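Local coordinates for protein type IV pilin structural subunit (Pseudomonas aeruginosa, PDB 3JYZ) that probably assembles into type IV pili as their structural subunit, building filaments that pseudomonads use for surface attachment and twitching motility, at residues A[10-15]-A[71-75]. Sequence-based numbering, arbitrary orientation.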
# COMPACT_ATOMS: atom_id res chain seq x y z
N ARG A 10 14.85 6.31 0.10
CA ARG A 10 14.58 5.44 -1.04
C ARG A 10 13.26 4.68 -0.88
O ARG A 10 12.52 4.51 -1.84
CB ARG A 10 15.77 4.51 -1.30
CG ARG A 10 16.99 5.29 -1.76
CD ARG A 10 18.26 4.46 -1.76
NE ARG A 10 19.42 5.30 -2.06
CZ ARG A 10 20.67 4.87 -2.07
NH1 ARG A 10 20.95 3.60 -1.80
NH2 ARG A 10 21.66 5.72 -2.35
N VAL A 11 12.97 4.25 0.35
CA VAL A 11 11.67 3.62 0.64
C VAL A 11 10.53 4.62 0.39
O VAL A 11 9.49 4.25 -0.15
CB VAL A 11 11.63 3.04 2.07
CG1 VAL A 11 10.23 2.53 2.40
CG2 VAL A 11 12.64 1.91 2.21
N SER A 12 10.73 5.88 0.76
CA SER A 12 9.73 6.91 0.49
C SER A 12 9.41 7.06 -1.00
O SER A 12 8.27 7.33 -1.36
CB SER A 12 10.15 8.26 1.07
OG SER A 12 9.97 8.26 2.48
N GLU A 13 10.41 6.91 -1.84
CA GLU A 13 10.13 6.91 -3.25
C GLU A 13 9.11 5.95 -3.68
O GLU A 13 8.34 6.26 -4.51
CB GLU A 13 11.42 6.73 -4.06
CG GLU A 13 12.29 7.96 -3.87
CD GLU A 13 12.62 8.71 -5.16
OE1 GLU A 13 12.24 9.92 -5.32
OE2 GLU A 13 13.32 8.05 -6.01
N GLY A 14 9.11 4.73 -3.12
CA GLY A 14 8.12 3.72 -3.41
C GLY A 14 6.71 4.14 -3.07
O GLY A 14 5.74 3.79 -3.75
N LEU A 15 6.57 4.89 -1.98
CA LEU A 15 5.26 5.37 -1.58
C LEU A 15 4.71 6.32 -2.63
O LEU A 15 3.53 6.28 -2.98
CB LEU A 15 5.33 6.04 -0.21
CG LEU A 15 5.65 5.06 0.93
CD1 LEU A 15 5.84 5.82 2.23
CD2 LEU A 15 4.53 4.04 1.08
N THR A 71 0.77 -4.11 -2.08
CA THR A 71 2.09 -4.50 -1.58
C THR A 71 3.15 -3.85 -2.44
O THR A 71 3.16 -4.01 -3.67
CB THR A 71 2.28 -6.02 -1.62
OG1 THR A 71 1.27 -6.64 -0.83
CG2 THR A 71 3.66 -6.41 -1.09
N ILE A 72 4.04 -3.09 -1.80
CA ILE A 72 5.20 -2.54 -2.48
C ILE A 72 6.39 -3.41 -2.12
O ILE A 72 6.70 -3.61 -0.93
CB ILE A 72 5.50 -1.13 -2.02
CG1 ILE A 72 4.28 -0.23 -2.21
CG2 ILE A 72 6.71 -0.58 -2.78
CD1 ILE A 72 4.47 1.14 -1.57
N THR A 73 7.05 -3.95 -3.15
CA THR A 73 8.25 -4.76 -2.97
C THR A 73 9.45 -3.97 -3.47
O THR A 73 9.46 -3.51 -4.61
CB THR A 73 8.12 -6.09 -3.74
OG1 THR A 73 6.99 -6.82 -3.24
CG2 THR A 73 9.40 -6.93 -3.60
N TYR A 74 10.45 -3.81 -2.62
CA TYR A 74 11.63 -3.03 -2.96
C TYR A 74 12.78 -3.89 -3.47
O TYR A 74 12.87 -5.06 -3.12
CB TYR A 74 12.10 -2.26 -1.72
CG TYR A 74 11.12 -1.18 -1.36
CD1 TYR A 74 11.25 0.08 -1.91
CD2 TYR A 74 10.04 -1.43 -0.53
CE1 TYR A 74 10.35 1.08 -1.61
CE2 TYR A 74 9.13 -0.44 -0.22
CZ TYR A 74 9.30 0.82 -0.76
OH TYR A 74 8.41 1.84 -0.49
N VAL A 75 13.63 -3.31 -4.30
CA VAL A 75 14.85 -4.00 -4.73
C VAL A 75 15.85 -3.86 -3.58
O VAL A 75 16.47 -2.81 -3.41
CB VAL A 75 15.42 -3.42 -6.04
CG1 VAL A 75 16.51 -4.35 -6.58
CG2 VAL A 75 14.30 -3.25 -7.08
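In the pilin fold, the N-terminal helix packs across an antiparallel sheet, and here Y74 of strand 70-74 reaches V11 and G14 of helix 4-28. The axes of helix 10-15 and strand 71-74 come within 9.4 Å at closest approach, their N-to-C directions 144° apart, roughly antiparallel. I72 and Y74 both point at the helix. With CG anti to its carbonyl carbon (chi1 -69°), Y74 sends its ring to the helix surface and donates a hydrogen bond from OH to V11 O at 2.7 Å. The hydroxyl lies in the carbonyl plane on a lone pair, the C=O...OH angle being 132°; V11 O also receives a weak helical bond from G14 N, so two donors meet on the carbonyl oxygen of the buried V11. V11 CG1 sits 3.7 Å from Y74 CZ, the two side chains crossing nearly at right angles, with L88 and V79 bordering both. G14, without a side chain, lets the phenol come close: G14 CA is 3.5 Å from Y74 OH. One turn on from V11, L15 CD2 meets I72 CD1 at 3.9 Å. Such helix-on-sheet packing, here fastened by a tyrosine-to-carbonyl bond, is typical of the type IV pilin globular domain.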